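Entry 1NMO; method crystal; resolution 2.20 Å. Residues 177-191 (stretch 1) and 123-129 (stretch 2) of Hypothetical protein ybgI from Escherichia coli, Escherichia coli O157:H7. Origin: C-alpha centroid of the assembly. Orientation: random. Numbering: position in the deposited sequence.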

# COMPACT_ATOMS: atom_id res chain seq x y z
N SER A 177 22.96 -15.58 21.76
CA SER A 177 23.49 -16.90 22.09
C SER A 177 23.54 -17.13 23.60
O SER A 177 23.84 -18.25 24.06
CB SER A 177 24.87 -17.09 21.41
OG SER A 177 25.83 -16.25 22.00
N PHE A 178 23.17 -16.09 24.37
CA PHE A 178 23.23 -16.20 25.82
C PHE A 178 21.90 -16.69 26.34
O PHE A 178 21.70 -16.85 27.54
CB PHE A 178 23.53 -14.83 26.42
CG PHE A 178 24.97 -14.43 26.30
CD1 PHE A 178 25.98 -15.24 26.90
CD2 PHE A 178 25.34 -13.24 25.67
CE1 PHE A 178 27.31 -14.85 26.86
CE2 PHE A 178 26.68 -12.83 25.62
CZ PHE A 178 27.67 -13.60 26.19
N ILE A 179 20.96 -16.93 25.45
CA ILE A 179 19.70 -17.38 25.93
C ILE A 179 19.70 -18.69 26.74
O ILE A 179 18.92 -18.84 27.71
CB ILE A 179 18.68 -17.49 24.79
CG1 ILE A 179 17.31 -17.83 25.39
CG2 ILE A 179 19.11 -18.57 23.74
CD1 ILE A 179 16.07 -17.61 24.38
N ASP A 180 20.56 -19.65 26.38
CA ASP A 180 20.50 -20.92 27.09
C ASP A 180 21.06 -20.75 28.49
O ASP A 180 20.46 -21.24 29.47
CB ASP A 180 21.29 -21.99 26.40
CG ASP A 180 20.64 -22.46 25.11
OD1 ASP A 180 19.40 -22.27 24.90
OD2 ASP A 180 21.43 -23.04 24.32
N SER A 181 22.17 -20.03 28.60
CA SER A 181 22.70 -19.86 29.91
C SER A 181 21.68 -19.07 30.77
O SER A 181 21.62 -19.28 31.98
CB SER A 181 24.05 -19.18 29.81
OG SER A 181 23.91 -17.91 30.36
N ALA A 182 20.85 -18.19 30.20
CA ALA A 182 19.87 -17.50 31.06
C ALA A 182 18.81 -18.47 31.45
O ALA A 182 18.34 -18.42 32.53
CB ALA A 182 19.22 -16.34 30.35
N ALA A 183 18.37 -19.35 30.55
CA ALA A 183 17.35 -20.33 30.93
C ALA A 183 17.79 -21.22 32.15
O ALA A 183 17.01 -21.53 33.07
CB ALA A 183 17.03 -21.24 29.70
N ARG A 184 19.03 -21.68 32.10
CA ARG A 184 19.59 -22.50 33.15
C ARG A 184 19.49 -21.68 34.44
O ARG A 184 18.98 -22.17 35.43
CB ARG A 184 21.05 -22.77 32.83
CG ARG A 184 21.55 -24.18 33.10
CD ARG A 184 21.95 -24.77 31.79
NE ARG A 184 23.05 -24.00 31.19
CZ ARG A 184 23.19 -23.76 29.87
NH1 ARG A 184 22.25 -24.23 29.02
NH2 ARG A 184 24.26 -23.08 29.39
N PHE A 185 19.92 -20.42 34.42
CA PHE A 185 19.86 -19.58 35.61
C PHE A 185 18.45 -19.50 36.19
O PHE A 185 18.27 -19.60 37.42
CB PHE A 185 20.37 -18.19 35.27
CG PHE A 185 20.47 -17.29 36.46
CD1 PHE A 185 21.59 -17.36 37.29
CD2 PHE A 185 19.43 -16.46 36.78
CE1 PHE A 185 21.65 -16.61 38.46
CE2 PHE A 185 19.45 -15.71 37.92
CZ PHE A 185 20.56 -15.77 38.78
N GLY A 186 17.46 -19.35 35.31
CA GLY A 186 16.05 -19.29 35.69
C GLY A 186 15.49 -17.89 35.49
O GLY A 186 15.63 -16.98 36.34
N VAL A 187 14.86 -17.64 34.36
CA VAL A 187 14.27 -16.32 34.20
C VAL A 187 12.92 -16.54 33.52
O VAL A 187 12.68 -17.63 33.04
CB VAL A 187 15.15 -15.45 33.32
CG1 VAL A 187 16.49 -15.18 34.02
CG2 VAL A 187 15.38 -16.20 31.92
N ASP A 188 12.05 -15.53 33.46
CA ASP A 188 10.80 -15.74 32.75
C ASP A 188 11.02 -15.17 31.32
O ASP A 188 10.40 -15.62 30.34
CB ASP A 188 9.65 -14.94 33.38
CG ASP A 188 9.47 -15.18 34.87
OD1 ASP A 188 9.69 -16.32 35.31
OD2 ASP A 188 9.08 -14.24 35.59
N ALA A 189 11.89 -14.16 31.19
CA ALA A 189 12.10 -13.60 29.85
C ALA A 189 13.56 -13.25 29.61
O ALA A 189 14.33 -13.02 30.60
CB ALA A 189 11.24 -12.40 29.68
N PHE A 190 13.98 -13.29 28.34
CA PHE A 190 15.39 -12.93 27.94
C PHE A 190 15.19 -11.97 26.81
O PHE A 190 14.39 -12.23 25.90
CB PHE A 190 16.21 -14.14 27.45
CG PHE A 190 17.59 -13.78 26.97
CD1 PHE A 190 18.53 -13.24 27.84
CD2 PHE A 190 17.96 -13.98 25.62
CE1 PHE A 190 19.85 -12.89 27.40
CE2 PHE A 190 19.23 -13.65 25.17
CZ PHE A 190 20.21 -13.10 26.07
N ILE A 191 15.90 -10.84 26.87
CA ILE A 191 15.79 -9.77 25.88
C ILE A 191 17.13 -9.49 25.24
O ILE A 191 18.12 -9.34 25.98
CB ILE A 191 15.40 -8.42 26.55
CG1 ILE A 191 14.17 -8.62 27.38
CG2 ILE A 191 15.12 -7.28 25.48
CD1 ILE A 191 13.84 -7.41 28.17
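Stretch 2 (123-129) EIEPLVP

Stretch 2 is a compact corner and type I turn laid along one side of the helix 179-185. Its chain turns at Ile124, passes through a type I beta turn from Glu125 to Val128, and enters a strand at Val128 and Pro129. Two backbone hydrogen bonds hold the loop in shape: Val128 N to Glu125 O at 2.9 Å closes the turn, and Ile124 N to Val128 O, also 2.9 Å, ties its base. In this shape, Ile124, Glu125 and Val128 all send their CA-to-CB bonds toward stretch 1, while Pro126, within the turn, makes no contact.

The register runs against the helix. Ile124 lies nearest Phe185 (CA to CA, 6.9 Å), and Val128 lies nearest Phe178 (CA to CA, 7.6 Å), so the earlier residue of the loop meets the later residue of the helical segment. No backbone hydrogen bond joins the two stretches; the fit is made by side chains.

At the Phe185 end the bump is Ile124, with chi1 in m and chi2 in t. Its tip enters a hollow bordered by Ala182, Phe185 and Val187: CD1 of Ile124 is 3.9 Å from CA of Ala182, 3.6 Å from CG of Phe185 and 4.4 Å from CG1 of Val187. At Ala182 the isoleucine tip comes close to the helix backbone, with CD1 of Ile124 4.1 Å from CB of Ala182. Phe185, chi1 in t, offers a ring face, over which Ile124 CG1 sits 3.8 Å from the ring centroid in a CH-pi contact. Beyond the helix, Gly186 has positive phi, where a CB would jam against the preceding carbonyl; the chain then continues to Val187, whose CA-to-CB bond points back toward the loop.

At the other end the bump belongs to stretch 1. The ring of Phe178, chi1 in m, is approached by Glu125, Leu127 and Val128. Val128 CG2 lies over one face, 3.8 Å from the centroid, and comes within 3.7 Å of Phe178 CG. Phe178 CE2 is 4.5 Å from Leu127 CB, and Phe178 CE1 is 3.1 Å from Glu125 OE1. The other methyl of Val128, CG1, touches Phe190 CE1 at 4.4 Å, so this valine spans two aromatic rings.

Between the Ile124 and Phe178 contacts lies one hydrogen bond: Ser181 OG donates to Glu125 OE2 at 2.5 Å, although the position of that oxygen is less certain; the other carboxylate oxygen leans on the Phe178 ring. The design is economical: Ile124 over the face of Phe185, Val128 over a face of Phe178, an alanine beneath the isoleucine tip, and a single hydrogen-bonded pair between, burying 416 Å² in all.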

# COMPACT_ATOMS: atom_id res chain seq x y z
N GLU A 123 24.25 -10.62 38.13
CA GLU A 123 24.64 -10.94 36.78
C GLU A 123 24.77 -12.43 36.73
O GLU A 123 25.06 -13.10 37.72
CB GLU A 123 25.90 -10.18 36.33
CG GLU A 123 27.24 -10.69 36.70
CD GLU A 123 28.30 -10.26 35.67
OE1 GLU A 123 28.39 -9.07 35.30
OE2 GLU A 123 29.07 -11.14 35.21
N ILE A 124 24.41 -12.98 35.60
CA ILE A 124 24.47 -14.40 35.38
C ILE A 124 25.87 -14.73 34.82
O ILE A 124 26.47 -15.77 35.11
CB ILE A 124 23.39 -14.79 34.32
CG1 ILE A 124 21.99 -14.46 34.82
CG2 ILE A 124 23.49 -16.24 33.97
CD1 ILE A 124 20.89 -14.92 33.84
N GLU A 125 26.39 -13.84 33.98
CA GLU A 125 27.69 -13.98 33.33
C GLU A 125 28.10 -12.55 33.03
O GLU A 125 27.28 -11.62 33.06
CB GLU A 125 27.53 -14.64 32.00
CG GLU A 125 27.51 -16.12 32.08
CD GLU A 125 27.15 -16.71 30.69
OE1 GLU A 125 27.65 -16.20 29.68
OE2 GLU A 125 26.39 -17.69 30.60
N PRO A 126 29.36 -12.33 32.67
CA PRO A 126 29.85 -11.00 32.37
C PRO A 126 28.92 -10.02 31.54
O PRO A 126 28.63 -8.83 31.96
CB PRO A 126 31.22 -11.31 31.70
CG PRO A 126 31.76 -12.41 32.58
CD PRO A 126 30.46 -13.32 32.58
N LEU A 127 28.45 -10.42 30.38
CA LEU A 127 27.63 -9.42 29.70
C LEU A 127 26.13 -9.70 29.80
O LEU A 127 25.36 -9.24 28.93
CB LEU A 127 27.99 -9.44 28.23
CG LEU A 127 29.45 -9.03 27.97
CD1 LEU A 127 29.89 -9.61 26.61
CD2 LEU A 127 29.55 -7.44 27.98
N VAL A 128 25.73 -10.43 30.86
CA VAL A 128 24.37 -10.84 31.03
C VAL A 128 23.80 -10.59 32.39
O VAL A 128 23.83 -11.47 33.22
CB VAL A 128 24.25 -12.36 30.78
CG1 VAL A 128 22.83 -12.74 30.63
CG2 VAL A 128 24.97 -12.72 29.54
N PRO A 129 23.26 -9.39 32.66
CA PRO A 129 22.68 -9.08 33.97
C PRO A 129 21.33 -9.68 34.07
O PRO A 129 20.79 -10.13 33.04
CB PRO A 129 22.60 -7.56 33.95
CG PRO A 129 22.45 -7.28 32.47
CD PRO A 129 23.48 -8.18 31.87